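Local coordinates for cobalamin biosynthesis protein CobN (Mycobacterium tuberculosis, PDB 7C6O) that probably serves as the large, catalytic subunit of the cobaltochelatase that inserts cobalt into the corrin ring during cobalamin biosynthesis, at residues G1136-G1139 and A1140-A1144; E1184-P1187 and W1188-H1191; A95-S98 and G99-V103; V193-R197 and A198-A202. All coordinates share one frame; numbering follows the deposited sequence.

Interaction 1. Residues G1136-G1139 and A1140-A1144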
ATOM      1  N   GLY A1136       9.085 -24.264  13.600  1.00 15.76           N
ATOM      2  CA  GLY A1136       9.750 -25.065  12.581  1.00 16.08           C
ATOM      3  C   GLY A1136      10.521 -24.252  11.560  1.00 14.49           C
ATOM      4  O   GLY A1136      11.293 -23.348  11.897  1.00 16.99           O
ATOM      5  N   TYR A1137      10.301 -24.585  10.282  1.00 14.71           N
ATOM      6  CA  TYR A1137      11.068 -23.990   9.189  1.00 14.83           C
ATOM      7  C   TYR A1137      10.991 -22.468   9.214  1.00 16.25           C
ATOM      8  O   TYR A1137      12.013 -21.781   9.099  1.00 14.10           O
ATOM      9  CB  TYR A1137      10.564 -24.537   7.849  1.00 15.62           C
ATOM     10  CG  TYR A1137      11.177 -23.894   6.619  1.00 16.43           C
ATOM     11  CD1 TYR A1137      10.638 -22.736   6.074  1.00 16.86           C
ATOM     12  CD2 TYR A1137      12.281 -24.458   5.991  1.00 18.70           C
ATOM     13  CE1 TYR A1137      11.188 -22.149   4.954  1.00 15.06           C
ATOM     14  CE2 TYR A1137      12.837 -23.876   4.861  1.00 18.98           C
ATOM     15  CZ  TYR A1137      12.285 -22.719   4.350  1.00 19.80           C
ATOM     16  OH  TYR A1137      12.829 -22.129   3.228  1.00 20.88           O
ATOM     17  N   LYS A1138       9.782 -21.921   9.362  1.00 13.57           N
ATOM     18  CA  LYS A1138       9.617 -20.472   9.284  1.00 15.32           C
ATOM     19  C   LYS A1138      10.201 -19.779  10.510  1.00 13.50           C
ATOM     20  O   LYS A1138      10.753 -18.679  10.402  1.00 14.55           O
ATOM     21  CB  LYS A1138       8.139 -20.124   9.115  1.00 15.22           C
ATOM     22  CG  LYS A1138       7.870 -18.652   8.823  1.00 16.02           C
ATOM     23  CD  LYS A1138       8.681 -18.157   7.634  1.00 17.43           C
ATOM     24  CE  LYS A1138       8.138 -16.839   7.101  1.00 20.68           C
ATOM     25  NZ  LYS A1138       7.920 -15.839   8.181  1.00 21.73           N
ATOM     26  N   GLY A1139      10.090 -20.403  11.684  1.00 15.71           N
ATOM     27  CA  GLY A1139      10.751 -19.855  12.856  1.00 15.79           C
ATOM     28  C   GLY A1139      12.255 -19.770  12.677  1.00 15.77           C
ATOM     29  O   GLY A1139      12.877 -18.765  13.029  1.00 14.29           O
ATOM     30  N   ALA A1140      12.855 -20.821  12.117  1.00 14.47           N
ATOM     31  CA  ALA A1140      14.281 -20.795  11.805  1.00 15.20           C
ATOM     32  C   ALA A1140      14.590 -19.755  10.736  1.00 16.24           C
ATOM     33  O   ALA A1140      15.629 -19.086  10.792  1.00 16.12           O
ATOM     34  CB  ALA A1140      14.734 -22.182  11.352  1.00 11.77           C
ATOM     35  N   PHE A1141      13.696 -19.617   9.753  1.00 12.82           N
ATOM     36  CA  PHE A1141      13.842 -18.597   8.719  1.00 16.33           C
ATOM     37  C   PHE A1141      13.946 -17.203   9.328  1.00 15.49           C
ATOM     38  O   PHE A1141      14.778 -16.392   8.904  1.00 15.51           O
ATOM     39  CB  PHE A1141      12.651 -18.686   7.758  1.00 18.66           C
ATOM     40  CG  PHE A1141      12.665 -17.670   6.645  1.00 20.94           C
ATOM     41  CD1 PHE A1141      12.230 -16.371   6.857  1.00 21.26           C
ATOM     42  CD2 PHE A1141      13.071 -18.032   5.370  1.00 27.62           C
ATOM     43  CE1 PHE A1141      12.233 -15.443   5.832  1.00 26.38           C
ATOM     44  CE2 PHE A1141      13.072 -17.110   4.340  1.00 32.05           C
ATOM     45  CZ  PHE A1141      12.652 -15.814   4.572  1.00 29.98           C
ATOM     46  N   GLU A1142      13.102 -16.900  10.316  1.00 13.75           N
ATOM     47  CA  GLU A1142      13.106 -15.566  10.911  0.58 15.70           C
ATOM     48  C   GLU A1142      14.402 -15.294  11.664  1.00 12.41           C
ATOM     49  O   GLU A1142      14.887 -14.158  11.683  1.00 15.83           O
ATOM     50  CB  GLU A1142      11.900 -15.401  11.835  0.58 15.59           C
ATOM     51  CG  GLU A1142      10.557 -15.467  11.122  0.58 16.11           C
ATOM     52  CD  GLU A1142      10.333 -14.294  10.183  0.58 16.93           C
ATOM     53  OE1 GLU A1142      10.925 -13.219  10.417  0.58 18.51           O
ATOM     54  OE2 GLU A1142       9.566 -14.450   9.209  0.58 19.00           O
ATOM     55  N   MET A1143      14.973 -16.321  12.300  1.00 12.75           N
ATOM     56  CA  MET A1143      16.266 -16.138  12.950  1.00 13.66           C
ATOM     57  C   MET A1143      17.346 -15.816  11.926  1.00 14.30           C
ATOM     58  O   MET A1143      18.159 -14.905  12.130  1.00 13.78           O
ATOM     59  CB  MET A1143      16.641 -17.384  13.753  1.00 15.58           C
ATOM     60  CG  MET A1143      15.751 -17.643  14.957  1.00 18.93           C
ATOM     61  SD  MET A1143      16.245 -19.146  15.830  1.00 25.81           S
ATOM     62  CE  MET A1143      15.022 -19.214  17.130  1.00 29.66           C
ATOM     63  N   ALA A1144      17.359 -16.544  10.806  1.00 12.24           N
ATOM     64  CA  ALA A1144      18.372 -16.313   9.781  1.00 14.65           C
ATOM     65  C   ALA A1144      18.206 -14.947   9.131  1.00 14.28           C
ATOM     66  O   ALA A1144      19.199 -14.279   8.821  1.00 12.24           O
ATOM     67  CB  ALA A1144      18.314 -17.416   8.724  1.00 13.98           C
TER
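Lys1138 and Glu1142, one helical turn apart, face each other through an i to i+4 salt bridge, with NZ of Lys1138 only 2.4 Å from OE2 of Glu1142. That separation is very short, and Glu1142 was modelled in two conformers, so the exact length is doubtful. The lysine chain bends at chi2 (53°) and again at chi4, which carries its ammonium group forward along the helix to the carboxylate one turn on. NZ also donates to the carbonyl oxygens of Ala386 and Leu389, so a buried charge is held by three acceptors.

Backbone bonds build the first turns of helix 1136-1157. Ala1140 N bonds to Gly1136 O, and Phe1141 N reaches Tyr1137 O at 2.8 Å. Glu1142 N bonds to Lys1138 O, while Met1143 N to Gly1139 O, at 3.3 Å, is weak. Tyr1137 N donates to the carboxylate of Asp421.

Apolar contact runs along the lysine stem, whose CD lies 4.0 Å from Phe1141 CB and passes obliquely by the phenyl ring. Ala1140 CB lies 3.6 Å from Tyr1137 O and meets Phe1181 and Met1182 of helix 1176-1185. Met1143 packs on Trp1128, Met1129 and Met1132 of helix 1126-1132 and also touches Asn1178 of helix 1176-1185.

Interaction 2. Residues E1184-P1187 and W1188-H1191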
ATOM      1  N   GLU A1184      17.263 -29.588  11.969  1.00 20.55           N
ATOM      2  CA  GLU A1184      16.103 -30.403  11.628  0.55 22.90           C
ATOM      3  C   GLU A1184      15.113 -29.641  10.752  1.00 21.76           C
ATOM      4  O   GLU A1184      14.609 -30.187   9.763  1.00 21.59           O
ATOM      5  CB  GLU A1184      15.428 -30.900  12.905  0.55 24.70           C
ATOM      6  CG  GLU A1184      16.312 -31.822  13.739  0.55 27.44           C
ATOM      7  CD  GLU A1184      15.722 -32.137  15.100  0.55 32.81           C
ATOM      8  OE1 GLU A1184      14.778 -31.434  15.522  0.55 34.63           O
ATOM      9  OE2 GLU A1184      16.205 -33.088  15.751  0.55 34.30           O
ATOM     10  N   SER A1185      14.827 -28.382  11.087  1.00 17.80           N
ATOM     11  CA  SER A1185      13.778 -27.635  10.398  1.00 19.13           C
ATOM     12  C   SER A1185      14.263 -26.835   9.196  1.00 18.80           C
ATOM     13  O   SER A1185      13.511 -26.687   8.226  1.00 19.99           O
ATOM     14  CB  SER A1185      13.079 -26.684  11.376  1.00 18.95           C
ATOM     15  OG  SER A1185      12.243 -27.397  12.269  1.00 20.97           O
ATOM     16  N   ASN A1186      15.480 -26.300   9.229  1.00 19.23           N
ATOM     17  CA  ASN A1186      15.905 -25.428   8.141  1.00 22.64           C
ATOM     18  C   ASN A1186      17.425 -25.394   8.038  1.00 22.37           C
ATOM     19  O   ASN A1186      18.048 -24.369   8.348  1.00 21.13           O
ATOM     20  CB  ASN A1186      15.346 -24.018   8.347  1.00 22.52           C
ATOM     21  CG  ASN A1186      15.358 -23.186   7.077  1.00 19.76           C
ATOM     22  OD1 ASN A1186      16.133 -23.442   6.156  1.00 17.76           O
ATOM     23  ND2 ASN A1186      14.501 -22.173   7.028  1.00 19.69           N
ATOM     24  N   PRO A1187      18.056 -26.484   7.598  1.00 19.24           N
ATOM     25  CA  PRO A1187      19.525 -26.481   7.490  1.00 16.95           C
ATOM     26  C   PRO A1187      20.048 -25.454   6.503  1.00 18.45           C
ATOM     27  O   PRO A1187      21.171 -24.960   6.675  1.00 19.90           O
ATOM     28  CB  PRO A1187      19.841 -27.916   7.045  1.00 21.50           C
ATOM     29  CG  PRO A1187      18.596 -28.369   6.348  1.00 21.81           C
ATOM     30  CD  PRO A1187      17.462 -27.735   7.095  1.00 20.64           C
ATOM     31  N   TRP A1188      19.263 -25.109   5.478  1.00 16.87           N
ATOM     32  CA  TRP A1188      19.681 -24.074   4.537  1.00 20.44           C
ATOM     33  C   TRP A1188      19.878 -22.739   5.244  1.00 20.81           C
ATOM     34  O   TRP A1188      20.835 -22.011   4.958  1.00 19.78           O
ATOM     35  CB  TRP A1188      18.648 -23.937   3.417  1.00 22.12           C
ATOM     36  CG  TRP A1188      18.261 -25.245   2.793  1.00 24.96           C
ATOM     37  CD1 TRP A1188      18.873 -25.867   1.745  1.00 27.52           C
ATOM     38  CD2 TRP A1188      17.174 -26.095   3.186  1.00 25.24           C
ATOM     39  NE1 TRP A1188      18.234 -27.051   1.457  1.00 25.69           N
ATOM     40  CE2 TRP A1188      17.188 -27.215   2.328  1.00 25.41           C
ATOM     41  CE3 TRP A1188      16.189 -26.018   4.177  1.00 19.03           C
ATOM     42  CZ2 TRP A1188      16.259 -28.247   2.433  1.00 25.35           C
ATOM     43  CZ3 TRP A1188      15.267 -27.043   4.278  1.00 19.96           C
ATOM     44  CH2 TRP A1188      15.309 -28.144   3.413  1.00 21.96           C
ATOM     45  N   ALA A1189      18.981 -22.406   6.174  1.00 21.41           N
ATOM     46  CA  ALA A1189      19.105 -21.152   6.908  1.00 20.10           C
ATOM     47  C   ALA A1189      20.283 -21.193   7.873  1.00 20.48           C
ATOM     48  O   ALA A1189      20.962 -20.178   8.076  1.00 19.21           O
ATOM     49  CB  ALA A1189      17.806 -20.852   7.653  1.00 20.52           C
ATOM     50  N   LEU A1190      20.538 -22.355   8.482  1.00 19.74           N
ATOM     51  CA  LEU A1190      21.709 -22.499   9.341  1.00 18.73           C
ATOM     52  C   LEU A1190      22.993 -22.278   8.554  1.00 19.34           C
ATOM     53  O   LEU A1190      23.913 -21.603   9.028  1.00 19.78           O
ATOM     54  CB  LEU A1190      21.715 -23.881   9.996  1.00 17.85           C
ATOM     55  CG  LEU A1190      22.930 -24.213  10.866  1.00 17.33           C
ATOM     56  CD1 LEU A1190      23.025 -23.257  12.045  1.00 18.53           C
ATOM     57  CD2 LEU A1190      22.872 -25.657  11.349  1.00 15.85           C
ATOM     58  N   HIS A1191      23.068 -22.838   7.344  1.00 19.87           N
ATOM     59  CA  HIS A1191      24.220 -22.605   6.483  1.00 22.75           C
ATOM     60  C   HIS A1191      24.374 -21.123   6.161  1.00 21.56           C
ATOM     61  O   HIS A1191      25.484 -20.577   6.220  1.00 21.38           O
ATOM     62  CB  HIS A1191      24.075 -23.427   5.200  1.00 22.63           C
ATOM     63  CG  HIS A1191      25.301 -23.435   4.341  1.00 23.30           C
ATOM     64  ND1 HIS A1191      25.571 -22.445   3.420  1.00 24.47           N
ATOM     65  CD2 HIS A1191      26.325 -24.317   4.258  1.00 23.96           C
ATOM     66  CE1 HIS A1191      26.711 -22.716   2.809  1.00 24.84           C
ATOM     67  NE2 HIS A1191      27.189 -23.846   3.299  1.00 24.04           N
TER
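Pro1187 and Trp1188, neighbours in the first turn of helix 1187-1203, lie side by side pointing the same way, while Asn1186 before them is the N-cap. The same asparagine follows the end of helix 1176-1185, making this a helix-to-helix junction in which one residue leaves the first helix and caps the second.

Pro1187 covers one face of the indole. Its CG stands over the face of the six-membered ring of Trp1188, 4.0 Å from the centroid, a CH-pi contact, and its CD comes within 3.6 Å of Trp1188 CE3. With no N-H of its own, the proline suits a first helical turn, where the amide would have no helical acceptor; its carbonyl oxygen receives His1191 N at 2.9 Å. The indole also meets the ring of His425 edge-to-face, and that histidine donates from NE2 to Ser1185 O.

Asn1186 supplies the cap. Its CG is anti to the backbone N (chi1 -162°), which swings OD1 over the start of the helix to accept Ala1189 N at 3.0 Å. The donor stands 58° out of the amide plane, so this bond does not follow a carbonyl lone pair. Leu1190 N bonds to Asn1186 O at 3.2 Å, the first full helical bond, and Ala1189 N makes a second, weak one to the same oxygen. On the other branch, ND2 probably donates to Tyr1137 O of helix 1136-1157, consistent with the way the amide is turned. Amide and indole planes stand 67° apart, with Asn1186 OD1 in the plane of the indole at its edge, 3.2 Å from Trp1188 CE3.

Interaction 3. Residues A95-S98 and G99-V103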
ATOM      1  N   ALA A  95     -27.815  35.464 -16.290  1.00 28.32           N
ATOM      2  CA  ALA A  95     -26.585  34.680 -16.299  1.00 27.93           C
ATOM      3  C   ALA A  95     -25.873  34.704 -17.646  1.00 27.74           C
ATOM      4  O   ALA A  95     -24.693  34.347 -17.713  1.00 28.98           O
ATOM      5  CB  ALA A  95     -26.872  33.231 -15.901  1.00 26.72           C
ATOM      6  N   TRP A  96     -26.560  35.090 -18.714  1.00 27.02           N
ATOM      7  CA  TRP A  96     -25.921  35.268 -20.013  1.00 26.39           C
ATOM      8  C   TRP A  96     -26.670  36.354 -20.780  1.00 26.49           C
ATOM      9  O   TRP A  96     -27.084  36.167 -21.924  1.00 30.81           O
ATOM     10  CB  TRP A  96     -25.876  33.958 -20.799  1.00 27.97           C
ATOM     11  CG  TRP A  96     -24.859  33.972 -21.905  1.00 28.49           C
ATOM     12  CD1 TRP A  96     -23.606  34.515 -21.856  1.00 30.55           C
ATOM     13  CD2 TRP A  96     -25.012  33.437 -23.227  1.00 26.05           C
ATOM     14  NE1 TRP A  96     -22.967  34.341 -23.061  1.00 31.19           N
ATOM     15  CE2 TRP A  96     -23.809  33.684 -23.920  1.00 29.02           C
ATOM     16  CE3 TRP A  96     -26.047  32.770 -23.890  1.00 25.11           C
ATOM     17  CZ2 TRP A  96     -23.613  33.288 -25.241  1.00 26.43           C
ATOM     18  CZ3 TRP A  96     -25.850  32.377 -25.204  1.00 23.66           C
ATOM     19  CH2 TRP A  96     -24.642  32.637 -25.864  1.00 24.69           C
ATOM     20  N   GLN A  97     -26.846  37.512 -20.140  1.00 25.67           N
ATOM     21  CA  GLN A  97     -27.663  38.570 -20.726  1.00 29.18           C
ATOM     22  C   GLN A  97     -27.069  39.079 -22.033  1.00 30.22           C
ATOM     23  O   GLN A  97     -27.807  39.402 -22.972  1.00 29.98           O
ATOM     24  CB  GLN A  97     -27.828  39.717 -19.728  1.00 34.36           C
ATOM     25  CG  GLN A  97     -28.645  40.882 -20.265  1.00 40.29           C
ATOM     26  CD  GLN A  97     -28.899  41.957 -19.226  1.00 45.59           C
ATOM     27  OE1 GLN A  97     -28.466  41.847 -18.079  1.00 46.77           O
ATOM     28  NE2 GLN A  97     -29.611  43.007 -19.625  1.00 48.03           N
ATOM     29  N   SER A  98     -25.740  39.159 -22.115  1.00 30.29           N
ATOM     30  CA  SER A  98     -25.107  39.657 -23.333  1.00 31.40           C
ATOM     31  C   SER A  98     -25.379  38.727 -24.510  1.00 26.86           C
ATOM     32  O   SER A  98     -25.753  39.177 -25.599  1.00 29.20           O
ATOM     33  CB  SER A  98     -23.604  39.828 -23.113  1.00 32.75           C
ATOM     34  OG  SER A  98     -22.971  38.577 -22.901  1.00 37.75           O
ATOM     35  N   GLY A  99     -25.198  37.421 -24.307  1.00 21.63           N
ATOM     36  CA  GLY A  99     -25.446  36.478 -25.384  1.00 21.19           C
ATOM     37  C   GLY A  99     -26.913  36.393 -25.759  1.00 23.55           C
ATOM     38  O   GLY A  99     -27.257  36.320 -26.942  1.00 23.93           O
ATOM     39  N   ILE A 100     -27.798  36.408 -24.761  1.00 23.07           N
ATOM     40  CA  ILE A 100     -29.229  36.356 -25.043  1.00 21.91           C
ATOM     41  C   ILE A 100     -29.676  37.606 -25.792  1.00 21.07           C
ATOM     42  O   ILE A 100     -30.416  37.519 -26.780  1.00 20.33           O
ATOM     43  CB  ILE A 100     -30.022  36.152 -23.740  1.00 21.07           C
ATOM     44  CG1 ILE A 100     -29.746  34.760 -23.163  1.00 21.44           C
ATOM     45  CG2 ILE A 100     -31.511  36.355 -23.987  1.00 20.78           C
ATOM     46  CD1 ILE A 100     -30.401  34.508 -21.816  1.00 19.68           C
ATOM     47  N   ASP A 101     -29.227  38.786 -25.350  1.00 22.38           N
ATOM     48  CA  ASP A 101     -29.612  40.020 -26.030  1.00 25.72           C
ATOM     49  C   ASP A 101     -29.143  40.022 -27.480  1.00 27.77           C
ATOM     50  O   ASP A 101     -29.853  40.508 -28.369  1.00 28.20           O
ATOM     51  CB  ASP A 101     -29.051  41.234 -25.290  1.00 29.74           C
ATOM     52  CG  ASP A 101     -29.761  41.500 -23.978  1.00 36.00           C
ATOM     53  OD1 ASP A 101     -30.888  40.993 -23.796  1.00 35.28           O
ATOM     54  OD2 ASP A 101     -29.196  42.224 -23.131  1.00 38.73           O
ATOM     55  N   THR A 102     -27.951  39.477 -27.739  1.00 27.93           N
ATOM     56  CA  THR A 102     -27.437  39.428 -29.105  1.00 27.53           C
ATOM     57  C   THR A 102     -28.301  38.535 -29.988  1.00 27.04           C
ATOM     58  O   THR A 102     -28.613  38.893 -31.131  1.00 27.08           O
ATOM     59  CB  THR A 102     -25.988  38.938 -29.100  1.00 27.21           C
ATOM     60  OG1 THR A 102     -25.162  39.892 -28.418  1.00 26.90           O
ATOM     61  CG2 THR A 102     -25.475  38.755 -30.521  1.00 27.82           C
ATOM     62  N   VAL A 103     -28.701  37.371 -29.474  1.00 25.15           N
ATOM     63  CA  VAL A 103     -29.535  36.459 -30.255  1.00 23.11           C
ATOM     64  C   VAL A 103     -30.879  37.104 -30.568  1.00 24.55           C
ATOM     65  O   VAL A 103     -31.349  37.080 -31.712  1.00 23.56           O
ATOM     66  CB  VAL A 103     -29.703  35.123 -29.509  1.00 21.91           C
ATOM     67  CG1 VAL A 103     -30.701  34.232 -30.230  1.00 21.67           C
ATOM     68  CG2 VAL A 103     -28.361  34.427 -29.385  1.00 20.63           C
TER
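Asp101 N donates to Gln97 O at 2.8 Å and Ile100 N to Trp96 O at 2.9 Å, the two shortest backbone bonds in the opening turns of this helix. The Ile100 bond is nearly straight, with 167° at the hydrogen. Thr102 N follows at 3.1 Å from Ser98 O. The hydroxyl of Thr102 also lies near Ser98 O, OG1 at 3.0 Å, because chi1 (-65°) sets OG1 beside its own backbone N, though that proton has another acceptor within reach.

Asp101 points its side chain toward the preceding turn, where OD2 lies 3.2 Å from Gln97 CG. The glutamine thus touches by its aliphatic part; its amide plane and the carboxylate plane are 83° apart. The other oxygen, OD1, bonds to the hydroxyl of Tyr93, which anchors the acid to the loop leading into the helix.

Trp96 is the N-cap of helix 97-105, the helix of a beta-alpha-beta unit that joins strand 84-89 to strand 110-114 in a four-stranded parallel sheet. Its indole lies against the first turn, which runs over one of its faces. Gly99, having no side chain, lays its CA directly on the six-membered ring, 3.6 Å from the centroid, in a CH-pi contact. Ile100 N lies over the same face, nearer the rim.

Farther out, Trp96 CE3 meets Ile100 CG1 at 4.3 Å. Both residues rest on Ile89 of strand 84-89, and Ile100 also reaches Leu112 of strand 110-114.

Interaction 4. Residues V193-R197 and A198-A202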
ATOM      1  N   VAL A 193     -22.213  -4.713 -17.000  1.00 16.16           N
ATOM      2  CA  VAL A 193     -21.350  -3.556 -17.227  1.00 16.34           C
ATOM      3  C   VAL A 193     -22.122  -2.317 -16.791  1.00 19.82           C
ATOM      4  O   VAL A 193     -23.118  -1.942 -17.423  1.00 19.31           O
ATOM      5  CB  VAL A 193     -20.903  -3.442 -18.690  1.00 14.00           C
ATOM      6  CG1 VAL A 193     -19.981  -2.240 -18.873  1.00 11.01           C
ATOM      7  CG2 VAL A 193     -20.204  -4.721 -19.125  1.00 16.74           C
ATOM      8  N   LEU A 194     -21.662  -1.675 -15.717  1.00 17.07           N
ATOM      9  CA  LEU A 194     -22.351  -0.534 -15.124  1.00 16.01           C
ATOM     10  C   LEU A 194     -21.669   0.757 -15.560  1.00 17.57           C
ATOM     11  O   LEU A 194     -20.476   0.952 -15.301  1.00 17.34           O
ATOM     12  CB  LEU A 194     -22.367  -0.637 -13.599  1.00 16.53           C
ATOM     13  CG  LEU A 194     -23.510  -1.403 -12.925  1.00 24.15           C
ATOM     14  CD1 LEU A 194     -24.825  -0.645 -13.059  1.00 22.20           C
ATOM     15  CD2 LEU A 194     -23.639  -2.814 -13.486  1.00 26.23           C
ATOM     16  N   TYR A 195     -22.426   1.640 -16.212  1.00 15.46           N
ATOM     17  CA  TYR A 195     -21.897   2.919 -16.661  1.00 17.41           C
ATOM     18  C   TYR A 195     -22.889   4.027 -16.331  1.00 16.65           C
ATOM     19  O   TYR A 195     -24.021   3.778 -15.912  1.00 18.76           O
ATOM     20  CB  TYR A 195     -21.564   2.899 -18.161  1.00 14.72           C
ATOM     21  CG  TYR A 195     -22.746   2.716 -19.090  1.00 16.29           C
ATOM     22  CD1 TYR A 195     -23.336   1.470 -19.261  1.00 16.22           C
ATOM     23  CD2 TYR A 195     -23.251   3.787 -19.821  1.00 19.03           C
ATOM     24  CE1 TYR A 195     -24.408   1.297 -20.118  1.00 18.96           C
ATOM     25  CE2 TYR A 195     -24.322   3.624 -20.682  1.00 18.34           C
ATOM     26  CZ  TYR A 195     -24.897   2.377 -20.829  1.00 19.88           C
ATOM     27  OH  TYR A 195     -25.965   2.206 -21.684  1.00 17.22           O
ATOM     28  N   TYR A 196     -22.446   5.267 -16.521  1.00 15.13           N
ATOM     29  CA  TYR A 196     -23.212   6.421 -16.073  1.00 17.91           C
ATOM     30  C   TYR A 196     -24.342   6.761 -17.036  1.00 19.22           C
ATOM     31  O   TYR A 196     -24.190   6.686 -18.260  1.00 17.98           O
ATOM     32  CB  TYR A 196     -22.292   7.629 -15.893  1.00 20.46           C
ATOM     33  CG  TYR A 196     -21.676   7.696 -14.516  1.00 21.21           C
ATOM     34  CD1 TYR A 196     -22.467   7.591 -13.378  1.00 24.64           C
ATOM     35  CD2 TYR A 196     -20.305   7.848 -14.350  1.00 24.03           C
ATOM     36  CE1 TYR A 196     -21.913   7.646 -12.112  1.00 24.12           C
ATOM     37  CE2 TYR A 196     -19.740   7.901 -13.088  1.00 22.98           C
ATOM     38  CZ  TYR A 196     -20.549   7.800 -11.974  1.00 23.82           C
ATOM     39  OH  TYR A 196     -19.996   7.852 -10.714  1.00 26.80           O
ATOM     40  N   ARG A 197     -25.484   7.146 -16.457  1.00 18.99           N
ATOM     41  CA  ARG A 197     -26.654   7.543 -17.235  1.00 17.92           C
ATOM     42  C   ARG A 197     -26.350   8.726 -18.144  1.00 17.12           C
ATOM     43  O   ARG A 197     -26.876   8.801 -19.262  1.00 18.47           O
ATOM     44  CB  ARG A 197     -27.800   7.874 -16.277  1.00 20.49           C
ATOM     45  CG  ARG A 197     -29.111   8.299 -16.917  1.00 19.60           C
ATOM     46  CD  ARG A 197     -30.158   8.518 -15.831  1.00 26.38           C
ATOM     47  NE  ARG A 197     -31.470   8.863 -16.366  1.00 26.55           N
ATOM     48  CZ  ARG A 197     -31.877  10.108 -16.588  1.00 26.38           C
ATOM     49  NH1 ARG A 197     -31.068  11.124 -16.323  1.00 24.56           N
ATOM     50  NH2 ARG A 197     -33.090  10.335 -17.074  1.00 24.77           N
ATOM     51  N   ALA A 198     -25.496   9.648 -17.691  1.00 18.44           N
ATOM     52  CA  ALA A 198     -25.159  10.813 -18.501  1.00 19.42           C
ATOM     53  C   ALA A 198     -24.530  10.407 -19.830  1.00 19.63           C
ATOM     54  O   ALA A 198     -24.768  11.050 -20.859  1.00 18.75           O
ATOM     55  CB  ALA A 198     -24.222  11.738 -17.724  1.00 18.88           C
ATOM     56  N   GLN A 199     -23.721   9.344 -19.828  1.00 19.58           N
ATOM     57  CA  GLN A 199     -23.131   8.874 -21.077  1.00 16.73           C
ATOM     58  C   GLN A 199     -24.182   8.228 -21.970  1.00 17.01           C
ATOM     59  O   GLN A 199     -24.135   8.373 -23.198  1.00 18.30           O
ATOM     60  CB  GLN A 199     -21.995   7.892 -20.791  1.00 19.52           C
ATOM     61  CG  GLN A 199     -20.901   8.453 -19.902  1.00 21.07           C
ATOM     62  CD  GLN A 199     -20.216   9.662 -20.507  1.00 27.55           C
ATOM     63  OE1 GLN A 199     -19.986   9.723 -21.716  1.00 29.25           O
ATOM     64  NE2 GLN A 199     -19.889  10.636 -19.667  1.00 31.50           N
ATOM     65  N   HIS A 200     -25.132   7.504 -21.377  1.00 17.27           N
ATOM     66  CA  HIS A 200     -26.203   6.904 -22.167  1.00 18.05           C
ATOM     67  C   HIS A 200     -27.032   7.979 -22.859  1.00 17.27           C
ATOM     68  O   HIS A 200     -27.334   7.876 -24.054  1.00 17.41           O
ATOM     69  CB  HIS A 200     -27.087   6.030 -21.275  1.00 16.70           C
ATOM     70  CG  HIS A 200     -28.111   5.242 -22.031  1.00 20.64           C
ATOM     71  ND1 HIS A 200     -27.807   4.076 -22.701  1.00 22.25           N
ATOM     72  CD2 HIS A 200     -29.434   5.455 -22.228  1.00 22.09           C
ATOM     73  CE1 HIS A 200     -28.899   3.603 -23.275  1.00 22.53           C
ATOM     74  NE2 HIS A 200     -29.901   4.422 -23.004  1.00 21.50           N
ATOM     75  N   LEU A 201     -27.396   9.031 -22.121  1.00 17.95           N
ATOM     76  CA  LEU A 201     -28.205  10.101 -22.698  1.00 19.07           C
ATOM     77  C   LEU A 201     -27.459  10.825 -23.810  1.00 21.82           C
ATOM     78  O   LEU A 201     -28.057  11.207 -24.823  1.00 20.09           O
ATOM     79  CB  LEU A 201     -28.621  11.086 -21.609  1.00 19.41           C
ATOM     80  CG  LEU A 201     -29.560  10.527 -20.544  1.00 21.81           C
ATOM     81  CD1 LEU A 201     -29.893  11.594 -19.519  1.00 22.83           C
ATOM     82  CD2 LEU A 201     -30.816  10.004 -21.198  1.00 21.43           C
ATOM     83  N   ALA A 202     -26.151  11.028 -23.638  1.00 21.45           N
ATOM     84  CA  ALA A 202     -25.360  11.694 -24.664  1.00 20.25           C
ATOM     85  C   ALA A 202     -25.187  10.841 -25.913  1.00 19.72           C
ATOM     86  O   ALA A 202     -24.881  11.384 -26.980  1.00 22.81           O
ATOM     87  CB  ALA A 202     -23.987  12.070 -24.104  1.00 20.31           C
TER
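Strand 193-196 runs into the helix that starts at Arg197; the axes of segments 193-196 and 198-202 are 76° apart and 7.1 Å at closest approach. Tyr196 is the N-cap residue. Its carbonyl oxygen takes two weak bonds, from Gln199 N at 3.1 Å and from His200 N at 3.4 Å. The following bond is stronger, Leu201 N donating to Arg197 O at 2.9 Å with 165° at the hydrogen.

Tyr195 reaches from the strand across to the helix. Its chi1 of 65° puts CG between the backbone N and the carbonyl carbon, and from there the phenol extends to His200, where OH and ND1 are hydrogen-bonded at 2.8 Å; either may be the donor. Along the way CE2 of Tyr195 passes 3.7 Å from His200 CB, and the imidazole itself stacks on Tyr226 of strand 221-227. Arg197 runs fully extended from CG to NE and crosses Leu201, whose CD1 lies over one face of the guanidinium, 3.4 Å from NH1. The same group donates from NE and NH2 to the carbonyl oxygens of Pro174 and Thr173, two bonds that restrict its rotation.

Strand 190-196 lies between parallel neighbours 221-227 and 246-249 in a mixed seven-stranded sheet; the contact is the strand-to-helix turn at its C-terminal end, in an alpha/beta domain.

Following the chain from the N terminus, the contacts come in the order 3, 4, 1, 2. Each joins directly adjoining segments, so none closes a long loop, and they follow in series without nesting or crossing. Interaction 3 starts the helix of a beta-alpha-beta unit beside a four-stranded parallel sheet; interaction 4, its centre about 32 Å from that of interaction 3, turns out of a second, mixed sheet. Both lie on the opposite side of the chain's centre from interactions 1 and 2. Those two touch, with centres about 8 Å apart: the cap of helix 1187-1203 packs on the first turns of helix 1136-1157, tying together the C-terminal helices.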